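Local coordinates for Tol-Pal system protein TolB (Acinetobacter baumannii, PDB 7MX5), which probably serves as the periplasmic component of the Tol-Pal system, which supports outer membrane integrity and invagination during cell division, at residues N56-S61 with Q95-N100; G134-V139 with P395-K400; P194-Q199 with E207-F212; S257-E262 with I273-R278. One frame throughout, in Å; residues are numbered along the deposited sequence.

Contact 1 of 4, residues N56-S61 with Q95-N100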
loop_
_atom_site.group_PDB
_atom_site.type_symbol
_atom_site.label_atom_id
_atom_site.label_comp_id
_atom_site.label_asym_id
_atom_site.label_seq_id
_atom_site.Cartn_x
_atom_site.Cartn_y
_atom_site.Cartn_z
ATOM N N ASN A 56 33.319 -9.503 4.018
ATOM C CA ASN A 56 34.172 -10.034 5.080
ATOM C C ASN A 56 35.456 -9.229 5.256
ATOM O O ASN A 56 36.461 -9.756 5.744
ATOM C CB ASN A 56 34.499 -11.513 4.842
ATOM C CG ASN A 56 33.310 -12.420 5.095
ATOM O OD1 ASN A 56 32.270 -11.976 5.581
ATOM N ND2 ASN A 56 33.460 -13.697 4.769
ATOM N N GLN A 57 35.441 -7.954 4.867
ATOM C CA GLN A 57 36.579 -7.057 5.067
ATOM C C GLN A 57 36.023 -5.666 5.352
ATOM O O GLN A 57 35.628 -4.948 4.428
ATOM C CB GLN A 57 37.509 -7.044 3.859
ATOM C CG GLN A 57 38.672 -6.070 3.996
ATOM C CD GLN A 57 38.725 -5.056 2.869
ATOM O OE1 GLN A 57 38.853 -5.416 1.699
ATOM N NE2 GLN A 57 38.619 -3.779 3.218
ATOM N N ILE A 58 35.985 -5.297 6.628
ATOM C CA ILE A 58 35.553 -3.966 7.040
ATOM C C ILE A 58 36.202 -3.643 8.378
ATOM O O ILE A 58 36.286 -4.496 9.268
ATOM C CB ILE A 58 34.011 -3.861 7.111
ATOM C CG1 ILE A 58 33.588 -2.436 7.475
ATOM C CG2 ILE A 58 33.435 -4.875 8.092
ATOM C CD1 ILE A 58 32.118 -2.161 7.256
ATOM N N GLN A 59 36.683 -2.410 8.507
ATOM C CA GLN A 59 37.267 -1.911 9.746
ATOM C C GLN A 59 36.428 -0.733 10.221
ATOM O O GLN A 59 36.240 0.238 9.481
ATOM C CB GLN A 59 38.729 -1.504 9.542
ATOM C CG GLN A 59 39.636 -2.663 9.153
ATOM C CD GLN A 59 40.671 -2.981 10.215
ATOM O OE1 GLN A 59 40.647 -2.417 11.309
ATOM N NE2 GLN A 59 41.585 -3.892 9.898
ATOM N N ALA A 60 35.927 -0.822 11.453
ATOM C CA ALA A 60 34.928 0.116 11.949
ATOM C C ALA A 60 35.512 1.439 12.427
ATOM O O ALA A 60 34.741 2.360 12.719
ATOM C CB ALA A 60 34.130 -0.526 13.086
ATOM N N SER A 61 36.839 1.562 12.518
ATOM C CA SER A 61 37.426 2.800 13.021
ATOM C C SER A 61 37.154 3.975 12.091
ATOM O O SER A 61 36.978 5.106 12.559
ATOM C CB SER A 61 38.931 2.626 13.223
ATOM O OG SER A 61 39.603 2.513 11.982
ATOM N N GLN A 95 30.214 -3.566 16.079
ATOM C CA GLN A 95 31.318 -4.231 15.384
ATOM C C GLN A 95 30.971 -5.683 15.054
ATOM O O GLN A 95 31.743 -6.608 15.314
ATOM C CB GLN A 95 32.613 -4.143 16.195
ATOM C CG GLN A 95 33.375 -2.841 15.999
ATOM C CD GLN A 95 34.827 -2.942 16.426
ATOM O OE1 GLN A 95 35.725 -3.058 15.592
ATOM N NE2 GLN A 95 35.064 -2.895 17.731
ATOM N N GLN A 96 29.792 -5.876 14.468
ATOM C CA GLN A 96 29.333 -7.204 14.093
ATOM C C GLN A 96 28.424 -7.090 12.878
ATOM O O GLN A 96 27.912 -6.014 12.558
ATOM C CB GLN A 96 28.597 -7.894 15.246
ATOM C CG GLN A 96 27.269 -7.250 15.603
ATOM C CD GLN A 96 26.696 -7.780 16.901
ATOM O OE1 GLN A 96 27.250 -7.555 17.976
ATOM N NE2 GLN A 96 25.577 -8.490 16.807
ATOM N N TYR A 97 28.228 -8.220 12.204
ATOM C CA TYR A 97 27.362 -8.284 11.037
ATOM C C TYR A 97 25.920 -8.500 11.473
ATOM O O TYR A 97 25.627 -9.422 12.242
ATOM C CB TYR A 97 27.797 -9.408 10.095
ATOM C CG TYR A 97 29.032 -9.089 9.288
ATOM C CD1 TYR A 97 28.993 -8.152 8.265
ATOM C CD2 TYR A 97 30.238 -9.729 9.546
ATOM C CE1 TYR A 97 30.120 -7.857 7.522
ATOM C CE2 TYR A 97 31.369 -9.441 8.809
ATOM C CZ TYR A 97 31.304 -8.504 7.799
ATOM O OH TYR A 97 32.427 -8.212 7.062
ATOM N N LEU A 98 25.024 -7.645 10.984
ATOM C CA LEU A 98 23.597 -7.853 11.185
ATOM C C LEU A 98 23.001 -8.772 10.132
ATOM O O LEU A 98 21.995 -9.439 10.399
ATOM C CB LEU A 98 22.860 -6.510 11.178
ATOM C CG LEU A 98 23.205 -5.561 12.328
ATOM C CD1 LEU A 98 22.252 -4.379 12.354
ATOM C CD2 LEU A 98 23.186 -6.299 13.658
ATOM N N LEU A 99 23.603 -8.825 8.945
ATOM C CA LEU A 99 23.176 -9.720 7.881
ATOM C C LEU A 99 24.396 -10.258 7.153
ATOM O O LEU A 99 25.389 -9.547 6.974
ATOM C CB LEU A 99 22.252 -9.017 6.876
ATOM C CG LEU A 99 20.925 -8.451 7.382
ATOM C CD1 LEU A 99 20.322 -7.523 6.340
ATOM C CD2 LEU A 99 19.960 -9.574 7.731
ATOM N N ASN A 100 24.316 -11.523 6.742
ATOM C CA ASN A 100 25.321 -12.145 5.877
ATOM C C ASN A 100 24.572 -13.196 5.054
ATOM O O ASN A 100 24.484 -14.361 5.446
ATOM C CB ASN A 100 26.466 -12.755 6.670
ATOM C CG ASN A 100 27.466 -13.481 5.786
ATOM O OD1 ASN A 100 28.146 -12.866 4.963
ATOM N ND2 ASN A 100 27.558 -14.796 5.952
#
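The hydroxyl of Tyr97 comes closest to main chain, with OH 3.2 Å from Asn56 CA. Asn56 has a positive phi of 57°, in the left-handed helical region. The side chains of Asn56 and Tyr97 cross at about a right angle, and the amide and ring planes are 57° apart. Asn56 OD1 is 4.0 Å from Tyr97 OH; its hydrogen bond is with Gln88 NE2 of strand 83-91, which also binds Asn100 OD1. Ile58 adds the apolar part. Its CG2 branch comes obliquely to the phenol end, 3.6 Å from Tyr97 OH and 4.2 Å from Tyr97 CZ. The two side chains pass each other in opposite directions. Ring to ring, Tyr97 also meets Tyr90 edge-to-face. Farther along, Ala60 CB rests on Gln95, 3.8 Å from CG and 3.9 Å from OE1 of that residue. Gln95 is extended beyond CG, and its CG, CD and OE1 all lie near the methyl. Most of the contact is at the surface, although Ala60 is buried. Gln95 and Gln96 both face Asp91 in a G1 beta bulge. The arrangement sets the loop before helix 60-65 against the edge strand of the mixed sheet in the TolB amino-terminal domain.

Contact 2 of 4, residues G134-V139 with P395-K400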
loop_
_atom_site.group_PDB
_atom_site.type_symbol
_atom_site.label_atom_id
_atom_site.label_comp_id
_atom_site.label_asym_id
_atom_site.label_seq_id
_atom_site.Cartn_x
_atom_site.Cartn_y
_atom_site.Cartn_z
ATOM N N GLY A 134 6.560 -6.065 -2.862
ATOM C CA GLY A 134 5.119 -5.943 -2.800
ATOM C C GLY A 134 4.581 -5.113 -3.948
ATOM O O GLY A 134 5.315 -4.466 -4.691
ATOM N N ARG A 135 3.258 -5.148 -4.073
ATOM C CA ARG A 135 2.577 -4.535 -5.201
ATOM C C ARG A 135 1.476 -3.606 -4.714
ATOM O O ARG A 135 0.920 -3.786 -3.627
ATOM C CB ARG A 135 1.992 -5.603 -6.132
ATOM C CG ARG A 135 3.003 -6.654 -6.562
ATOM C CD ARG A 135 3.742 -6.222 -7.815
ATOM N NE ARG A 135 2.906 -6.358 -9.000
ATOM C CZ ARG A 135 3.249 -5.950 -10.214
ATOM N NH1 ARG A 135 4.412 -5.363 -10.444
ATOM N NH2 ARG A 135 2.401 -6.133 -11.222
ATOM N N ILE A 136 1.171 -2.601 -5.533
ATOM C CA ILE A 136 0.111 -1.641 -5.259
ATOM C C ILE A 136 -0.769 -1.540 -6.495
ATOM O O ILE A 136 -0.271 -1.300 -7.600
ATOM C CB ILE A 136 0.668 -0.254 -4.884
ATOM C CG1 ILE A 136 1.560 -0.346 -3.645
ATOM C CG2 ILE A 136 -0.468 0.734 -4.658
ATOM C CD1 ILE A 136 2.092 0.991 -3.175
ATOM N N ALA A 137 -2.073 -1.728 -6.311
ATOM C CA ALA A 137 -3.029 -1.589 -7.396
ATOM C C ALA A 137 -3.611 -0.182 -7.409
ATOM O O ALA A 137 -3.755 0.460 -6.366
ATOM C CB ALA A 137 -4.152 -2.616 -7.266
ATOM N N TYR A 138 -3.946 0.293 -8.605
ATOM C CA TYR A 138 -4.481 1.637 -8.773
ATOM C C TYR A 138 -5.242 1.696 -10.089
ATOM O O TYR A 138 -5.114 0.817 -10.944
ATOM C CB TYR A 138 -3.366 2.689 -8.732
ATOM C CG TYR A 138 -2.243 2.431 -9.712
ATOM C CD1 TYR A 138 -1.160 1.634 -9.363
ATOM C CD2 TYR A 138 -2.267 2.983 -10.986
ATOM C CE1 TYR A 138 -0.133 1.394 -10.258
ATOM C CE2 TYR A 138 -1.244 2.751 -11.885
ATOM C CZ TYR A 138 -0.181 1.954 -11.516
ATOM O OH TYR A 138 0.839 1.720 -12.410
ATOM N N VAL A 139 -6.040 2.750 -10.242
ATOM C CA VAL A 139 -6.839 2.970 -11.441
ATOM C C VAL A 139 -6.440 4.309 -12.041
ATOM O O VAL A 139 -6.622 5.358 -11.410
ATOM C CB VAL A 139 -8.346 2.937 -11.144
ATOM C CG1 VAL A 139 -9.137 3.192 -12.419
ATOM C CG2 VAL A 139 -8.737 1.605 -10.527
ATOM N N PRO A 395 -6.026 3.565 -4.573
ATOM C CA PRO A 395 -4.937 2.598 -4.416
ATOM C C PRO A 395 -5.293 1.514 -3.409
ATOM O O PRO A 395 -6.138 1.689 -2.530
ATOM C CB PRO A 395 -3.775 3.458 -3.912
ATOM C CG PRO A 395 -4.442 4.551 -3.155
ATOM C CD PRO A 395 -5.741 4.830 -3.872
ATOM N N ALA A 396 -4.622 0.373 -3.556
ATOM C CA ALA A 396 -4.824 -0.757 -2.652
ATOM C C ALA A 396 -3.507 -1.508 -2.528
ATOM O O ALA A 396 -3.095 -2.199 -3.465
ATOM C CB ALA A 396 -5.936 -1.674 -3.153
ATOM N N TRP A 397 -2.851 -1.367 -1.379
ATOM C CA TRP A 397 -1.592 -2.058 -1.136
ATOM C C TRP A 397 -1.841 -3.548 -0.944
ATOM O O TRP A 397 -2.674 -3.948 -0.126
ATOM C CB TRP A 397 -0.900 -1.473 0.094
ATOM C CG TRP A 397 0.598 -1.506 0.038
ATOM C CD1 TRP A 397 1.385 -2.574 -0.284
ATOM C CD2 TRP A 397 1.491 -0.421 0.323
ATOM N NE1 TRP A 397 2.711 -2.220 -0.220
ATOM C CE2 TRP A 397 2.804 -0.904 0.150
ATOM C CE3 TRP A 397 1.308 0.911 0.705
ATOM C CZ2 TRP A 397 3.927 -0.102 0.346
ATOM C CZ3 TRP A 397 2.424 1.706 0.900
ATOM C CH2 TRP A 397 3.716 1.197 0.719
ATOM N N ALA A 398 -1.119 -4.371 -1.702
ATOM C CA ALA A 398 -1.286 -5.812 -1.596
ATOM C C ALA A 398 -0.826 -6.296 -0.222
ATOM O O ALA A 398 0.225 -5.872 0.267
ATOM C CB ALA A 398 -0.502 -6.531 -2.693
ATOM N N PRO A 399 -1.582 -7.177 0.419
ATOM C CA PRO A 399 -1.233 -7.642 1.764
ATOM C C PRO A 399 -0.096 -8.659 1.718
ATOM O O PRO A 399 0.401 -9.035 0.658
ATOM C CB PRO A 399 -2.535 -8.280 2.252
ATOM C CG PRO A 399 -3.166 -8.792 1.003
ATOM C CD PRO A 399 -2.847 -7.766 -0.054
ATOM N N LYS A 400 0.308 -9.102 2.903
ATOM C CA LYS A 400 1.361 -10.101 3.039
ATOM C C LYS A 400 0.833 -11.344 3.745
ATOM O O LYS A 400 -0.292 -11.357 4.246
ATOM C CB LYS A 400 2.554 -9.525 3.803
ATOM C CG LYS A 400 3.819 -9.382 2.970
ATOM C CD LYS A 400 3.633 -8.366 1.854
ATOM C CE LYS A 400 4.939 -8.105 1.121
ATOM N NZ LYS A 400 6.095 -8.028 2.057
ATOM O OXT LYS A 400 1.516 -12.365 3.831
HETATM O O HOH W 1 2.287 -5.595 -0.996
#
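Ala137 and Ala396 exchange two backbone hydrogen bonds. Ala137 N donates to Ala396 O over 3.1 Å and is nearly straight, 172° at the hydrogen. That donor stands above the carbonyl plane of Ala396. Ala396 O also takes a weak hydrogen bond from Trp177 NE1. In return Ala396 N gives to Ala137 O over 2.9 Å, along a more bent path. Ala137 O also receives a CH contact, with Pro395 CA 3.1 Å away. The third bond runs from Ala398 N to Arg135 O, 2.9 Å long. Arg135 N donates to a water, 3.3 Å from its oxygen. Ile136 and Trp397 form the non-hydrogen-bonded pair between these bonds. Ile136 N and O therefore turn the other way, and its backbone pairs with Ala155; Trp397 N bonds to Ser352 OG. Here the last strand, 391-397, joins strand 135-141 from the start of the propeller, the "velcro" closure of a beta-propeller ring. On the Ile136 face of the sheet, Ile136 CD1 sits over the centre of the six-membered ring of Trp397, 3.8 Å from the centroid and 9° off the normal, as a CH-pi contact. With CG1 anti to the carbonyl carbon, chi1 -59°, the longer branch of Ile136 starts toward the indole. Ile136 CG2 reaches Pro395 CB at 4.3 Å. Arg135 NH1 forms a salt bridge with Asp156 and a hydrogen bond with Gln161 O, while Tyr138 OH bonds to Gln153.

Contact 3 of 4, residues P194-Q199 with E207-F212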
loop_
_atom_site.group_PDB
_atom_site.type_symbol
_atom_site.label_atom_id
_atom_site.label_comp_id
_atom_site.label_asym_id
_atom_site.label_seq_id
_atom_site.Cartn_x
_atom_site.Cartn_y
_atom_site.Cartn_z
ATOM N N PRO A 194 -23.156 -2.386 -13.613
ATOM C CA PRO A 194 -21.925 -2.635 -12.854
ATOM C C PRO A 194 -21.810 -4.090 -12.430
ATOM O O PRO A 194 -22.807 -4.766 -12.160
ATOM C CB PRO A 194 -22.059 -1.708 -11.639
ATOM C CG PRO A 194 -23.516 -1.384 -11.551
ATOM C CD PRO A 194 -24.028 -1.398 -12.955
ATOM N N ALA A 195 -20.571 -4.568 -12.371
ATOM C CA ALA A 195 -20.296 -5.957 -12.036
ATOM C C ALA A 195 -18.979 -6.039 -11.284
ATOM O O ALA A 195 -17.993 -5.409 -11.675
ATOM C CB ALA A 195 -20.241 -6.835 -13.291
ATOM N N ILE A 196 -18.970 -6.816 -10.206
ATOM C CA ILE A 196 -17.752 -7.082 -9.452
ATOM C C ILE A 196 -17.092 -8.322 -10.041
ATOM O O ILE A 196 -17.658 -9.420 -9.994
ATOM C CB ILE A 196 -18.046 -7.267 -7.956
ATOM C CG1 ILE A 196 -18.407 -5.926 -7.313
ATOM C CG2 ILE A 196 -16.848 -7.888 -7.252
ATOM C CD1 ILE A 196 -18.797 -6.033 -5.855
ATOM N N TYR A 197 -15.904 -8.147 -10.605
ATOM C CA TYR A 197 -15.147 -9.238 -11.194
ATOM C C TYR A 197 -14.071 -9.710 -10.224
ATOM O O TYR A 197 -13.617 -8.957 -9.362
ATOM C CB TYR A 197 -14.503 -8.806 -12.513
ATOM C CG TYR A 197 -15.490 -8.524 -13.625
ATOM C CD1 TYR A 197 -16.076 -7.272 -13.760
ATOM C CD2 TYR A 197 -15.828 -9.506 -14.544
ATOM C CE1 TYR A 197 -16.974 -7.008 -14.778
ATOM C CE2 TYR A 197 -16.720 -9.250 -15.570
ATOM C CZ TYR A 197 -17.294 -8.001 -15.679
ATOM O OH TYR A 197 -18.187 -7.745 -16.694
ATOM N N LEU A 198 -13.673 -10.972 -10.369
ATOM C CA LEU A 198 -12.580 -11.554 -9.595
ATOM C C LEU A 198 -11.565 -12.119 -10.579
ATOM O O LEU A 198 -11.855 -13.090 -11.285
ATOM C CB LEU A 198 -13.086 -12.634 -8.641
ATOM C CG LEU A 198 -12.080 -13.080 -7.577
ATOM C CD1 LEU A 198 -11.476 -11.874 -6.868
ATOM C CD2 LEU A 198 -12.731 -14.023 -6.579
ATOM N N GLN A 199 -10.378 -11.520 -10.619
ATOM C CA GLN A 199 -9.386 -11.802 -11.648
ATOM C C GLN A 199 -8.218 -12.577 -11.049
ATOM O O GLN A 199 -7.541 -12.085 -10.140
ATOM C CB GLN A 199 -8.895 -10.504 -12.289
ATOM C CG GLN A 199 -7.996 -10.709 -13.494
ATOM C CD GLN A 199 -8.251 -9.687 -14.583
ATOM O OE1 GLN A 199 -9.321 -9.082 -14.645
ATOM N NE2 GLN A 199 -7.266 -9.490 -15.453
ATOM N N GLU A 207 -13.901 -13.818 -13.392
ATOM C CA GLU A 207 -15.243 -14.355 -13.217
ATOM C C GLU A 207 -16.109 -13.292 -12.556
ATOM O O GLU A 207 -15.627 -12.499 -11.743
ATOM C CB GLU A 207 -15.238 -15.639 -12.381
ATOM C CG GLU A 207 -14.694 -15.461 -10.973
ATOM C CD GLU A 207 -15.111 -16.582 -10.043
ATOM O OE1 GLU A 207 -16.262 -17.054 -10.155
ATOM O OE2 GLU A 207 -14.288 -16.990 -9.196
ATOM N N VAL A 208 -17.389 -13.282 -12.916
ATOM C CA VAL A 208 -18.327 -12.315 -12.356
ATOM C C VAL A 208 -18.744 -12.782 -10.969
ATOM O O VAL A 208 -19.332 -13.857 -10.811
ATOM C CB VAL A 208 -19.550 -12.132 -13.264
ATOM C CG1 VAL A 208 -20.654 -11.399 -12.516
ATOM C CG2 VAL A 208 -19.163 -11.363 -14.501
ATOM N N ILE A 209 -18.439 -11.971 -9.959
ATOM C CA ILE A 209 -18.872 -12.281 -8.604
ATOM C C ILE A 209 -20.336 -11.907 -8.415
ATOM O O ILE A 209 -21.155 -12.734 -7.996
ATOM C CB ILE A 209 -17.962 -11.573 -7.583
ATOM C CG1 ILE A 209 -16.602 -12.272 -7.505
ATOM C CG2 ILE A 209 -18.612 -11.561 -6.230
ATOM C CD1 ILE A 209 -16.687 -13.730 -7.112
ATOM N N THR A 210 -20.693 -10.664 -8.733
ATOM C CA THR A 210 -22.079 -10.221 -8.677
ATOM C C THR A 210 -22.281 -9.095 -9.680
ATOM O O THR A 210 -21.329 -8.426 -10.093
ATOM C CB THR A 210 -22.478 -9.762 -7.268
ATOM O OG1 THR A 210 -23.902 -9.619 -7.197
ATOM C CG2 THR A 210 -21.820 -8.434 -6.928
ATOM N N SER A 211 -23.542 -8.893 -10.067
ATOM C CA SER A 211 -23.891 -7.876 -11.053
ATOM C C SER A 211 -25.395 -7.632 -11.089
ATOM O O SER A 211 -26.163 -8.530 -11.448
ATOM C CB SER A 211 -23.402 -8.287 -12.443
ATOM O OG SER A 211 -23.516 -7.215 -13.362
ATOM N N PHE A 212 -25.825 -6.427 -10.728
ATOM C CA PHE A 212 -27.236 -6.064 -10.808
ATOM C C PHE A 212 -27.343 -4.545 -10.919
ATOM O O PHE A 212 -26.349 -3.849 -11.154
ATOM C CB PHE A 212 -28.021 -6.619 -9.614
ATOM C CG PHE A 212 -27.338 -6.431 -8.292
ATOM C CD1 PHE A 212 -27.502 -5.259 -7.575
ATOM C CD2 PHE A 212 -26.541 -7.432 -7.761
ATOM C CE1 PHE A 212 -26.878 -5.086 -6.357
ATOM C CE2 PHE A 212 -25.915 -7.264 -6.542
ATOM C CZ PHE A 212 -26.084 -6.090 -5.839
#
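A classic beta bulge places Ile209 and Thr210 together opposite Ile196, in the hairpin of strands 195-200 and 206-211. Ile196 uses both of its backbone groups. Its N donates to Thr210 O at 2.9 Å, and its O accepts from Ile209 N at 2.7 Å. Ile209 N comes in nearly along the C=O axis, at 170°. Beyond the bulge Leu198 N gives to Glu207 O, 2.8 Å away and in the carbonyl plane; the return bond from Glu207 N to Leu198 O is weak. At the other end Ser211 OG donates to Pro194 O at 2.8 Å from above the carbonyl plane. With OG anti to the backbone N, chi1 -169°, the hydroxyl also lies 3.3 Å from Ala195 CB. The hairpin forms the third and fourth strands of a four-stranded antiparallel propeller blade. Its Ile196 side faces the next blade, where Ile196 touches Leu215 and Phe230. On that side Ile196 CG2 packs on Ile209 CB, and Ile196 CD1 on Thr210 CG2. Leu198 CB meets Ile209 CG1 at 3.7 Å. The Tyr197 side is different. Val208 CG2 comes obliquely to the tyrosine ring, only 3.4 Å from Tyr197 CE2, and the same ring has a cation-pi contact with Arg206. Glu207 OE1 forms a salt bridge with Arg248.

Contact 4 of 4, residues S257-E262 with I273-R278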
loop_
_atom_site.group_PDB
_atom_site.type_symbol
_atom_site.label_atom_id
_atom_site.label_comp_id
_atom_site.label_asym_id
_atom_site.label_seq_id
_atom_site.Cartn_x
_atom_site.Cartn_y
_atom_site.Cartn_z
ATOM N N SER A 257 -28.385 4.934 5.260
ATOM C CA SER A 257 -28.166 6.204 5.945
ATOM C C SER A 257 -28.110 7.420 5.028
ATOM O O SER A 257 -27.915 8.535 5.524
ATOM C CB SER A 257 -26.876 6.142 6.770
ATOM O OG SER A 257 -25.747 5.913 5.944
ATOM N N GLY A 258 -28.263 7.250 3.719
ATOM C CA GLY A 258 -28.342 8.384 2.822
ATOM C C GLY A 258 -27.028 8.872 2.250
ATOM O O GLY A 258 -27.026 9.870 1.516
ATOM N N ILE A 259 -25.909 8.219 2.565
ATOM C CA ILE A 259 -24.625 8.516 1.949
ATOM C C ILE A 259 -24.034 7.211 1.430
ATOM O O ILE A 259 -24.476 6.118 1.784
ATOM C CB ILE A 259 -23.640 9.206 2.918
ATOM C CG1 ILE A 259 -23.403 8.335 4.153
ATOM C CG2 ILE A 259 -24.148 10.588 3.309
ATOM C CD1 ILE A 259 -22.125 8.665 4.895
ATOM N N ASP A 260 -23.024 7.340 0.575
ATOM C CA ASP A 260 -22.329 6.172 0.055
ATOM C C ASP A 260 -21.349 5.643 1.093
ATOM O O ASP A 260 -20.623 6.410 1.731
ATOM C CB ASP A 260 -21.595 6.512 -1.242
ATOM C CG ASP A 260 -21.797 5.460 -2.315
ATOM O OD1 ASP A 260 -21.441 4.287 -2.075
ATOM O OD2 ASP A 260 -22.316 5.805 -3.399
ATOM N N THR A 261 -21.334 4.324 1.260
ATOM C CA THR A 261 -20.551 3.681 2.302
ATOM C C THR A 261 -19.698 2.567 1.711
ATOM O O THR A 261 -19.927 2.102 0.591
ATOM C CB THR A 261 -21.450 3.114 3.409
ATOM O OG1 THR A 261 -20.638 2.598 4.471
ATOM C CG2 THR A 261 -22.332 2.003 2.859
ATOM N N GLU A 262 -18.696 2.152 2.484
ATOM C CA GLU A 262 -17.803 1.061 2.122
ATOM C C GLU A 262 -17.476 0.260 3.374
ATOM O O GLU A 262 -17.213 0.836 4.432
ATOM C CB GLU A 262 -16.503 1.571 1.476
ATOM C CG GLU A 262 -16.692 2.631 0.401
ATOM C CD GLU A 262 -16.690 4.039 0.965
ATOM O OE1 GLU A 262 -16.496 4.190 2.190
ATOM O OE2 GLU A 262 -16.890 4.993 0.183
ATOM N N ILE A 273 -15.608 -2.602 9.551
ATOM C CA ILE A 273 -15.886 -1.191 9.769
ATOM C C ILE A 273 -16.534 -0.619 8.516
ATOM O O ILE A 273 -16.413 -1.163 7.414
ATOM C CB ILE A 273 -14.619 -0.398 10.149
ATOM C CG1 ILE A 273 -13.673 -0.291 8.953
ATOM C CG2 ILE A 273 -13.918 -1.048 11.333
ATOM C CD1 ILE A 273 -12.572 0.727 9.140
ATOM N N PHE A 274 -17.232 0.500 8.695
ATOM C CA PHE A 274 -17.973 1.110 7.600
ATOM C C PHE A 274 -18.315 2.547 7.964
ATOM O O PHE A 274 -18.308 2.931 9.136
ATOM C CB PHE A 274 -19.247 0.319 7.272
ATOM C CG PHE A 274 -20.248 0.290 8.393
ATOM C CD1 PHE A 274 -20.040 -0.505 9.511
ATOM C CD2 PHE A 274 -21.395 1.062 8.330
ATOM C CE1 PHE A 274 -20.957 -0.530 10.541
ATOM C CE2 PHE A 274 -22.315 1.042 9.359
ATOM C CZ PHE A 274 -22.095 0.244 10.466
ATOM N N THR A 275 -18.617 3.333 6.933
ATOM C CA THR A 275 -19.028 4.720 7.098
ATOM C C THR A 275 -20.545 4.800 7.194
ATOM O O THR A 275 -21.261 4.042 6.533
ATOM C CB THR A 275 -18.525 5.570 5.928
ATOM O OG1 THR A 275 -17.094 5.512 5.876
ATOM C CG2 THR A 275 -18.967 7.019 6.076
ATOM N N SER A 276 -21.033 5.720 8.024
ATOM C CA SER A 276 -22.458 5.793 8.299
ATOM C C SER A 276 -22.866 7.230 8.586
ATOM O O SER A 276 -22.131 7.971 9.247
ATOM C CB SER A 276 -22.821 4.902 9.487
ATOM O OG SER A 276 -24.197 5.031 9.790
ATOM N N ASP A 277 -24.046 7.613 8.094
ATOM C CA ASP A 277 -24.641 8.913 8.379
ATOM C C ASP A 277 -25.842 8.800 9.312
ATOM O O ASP A 277 -26.640 9.739 9.409
ATOM C CB ASP A 277 -25.047 9.610 7.079
ATOM C CG ASP A 277 -25.090 11.123 7.213
ATOM O OD1 ASP A 277 -24.019 11.734 7.413
ATOM O OD2 ASP A 277 -26.193 11.702 7.119
ATOM N N ARG A 278 -25.985 7.667 10.006
ATOM C CA ARG A 278 -27.152 7.446 10.854
ATOM C C ARG A 278 -27.201 8.395 12.044
ATOM O O ARG A 278 -28.268 8.555 12.648
ATOM C CB ARG A 278 -27.178 5.998 11.345
ATOM C CG ARG A 278 -25.985 5.606 12.201
ATOM C CD ARG A 278 -26.309 4.412 13.078
ATOM N NE ARG A 278 -26.009 3.150 12.414
ATOM C CZ ARG A 278 -26.195 1.955 12.959
ATOM N NH1 ARG A 278 -26.662 1.822 14.189
ATOM N NH2 ARG A 278 -25.908 0.868 12.250
#
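Residues 257-262 form an irregular loop that runs in the opposite sense to residues 273-278, with the CA atoms of Thr261 and Thr275 5.1 Å apart. Thr261 makes the firm polar link. Its OG1 donates to Thr275 O over 2.6 Å, in the carbonyl plane and on a lone pair. OG1 is anti to the backbone N, chi1 -175°, which turns the hydroxyl to the strand. The same oxygen lies near the plane of the Phe274 ring, at its edge. Glu262 O takes a CH contact from Phe274 CA at 3.3 Å. At the other end Asp277 N gives a weak but straight bond, 169°, to Ser257 OG at 3.2 Å. Between these two grips lies Ile259. Its CG1 is 3.6 Å from Asp277 CB, and its CD1 is 3.8 Å from Thr275 CG2. It crosses both side chains at about a right angle. Ser276 OG accepts from Arg278 N in an ST turn and also bonds to Asn255. The side chains of Glu262 and Thr275 lie side by side, pointing the same way. Both are tied to Arg306: Glu262 OE2 by a salt bridge, Thr275 OG1 by a hydrogen bond to its backbone N. Thr261 O bonds to Thr231 OG1. The loop is a blade-to-blade connection of the beta-propeller, leading from strand 249-252 into strand 263-265.

How the contacts relate
From the N terminus, contact 1 closes first, within the amino-terminal domain. It joins a loop to an edge strand 34 residues on. Contact 2 opens at 134-139 and closes only at the C terminus, so its loop spans the propeller and ties strand 391-397 to strand 135-141. Contacts 3 and 4 are nested inside it and follow in series; no loops cross. Contact 3 closes a hairpin at the end of one blade. Contact 4 closes a short loop where the chain enters a later blade. Contact 2 lies near the centre of the chain, with contacts 3 and 4 about 20 and 24 Å away between centres. Contact 1 lies across the chain's centre from contacts 3 and 4.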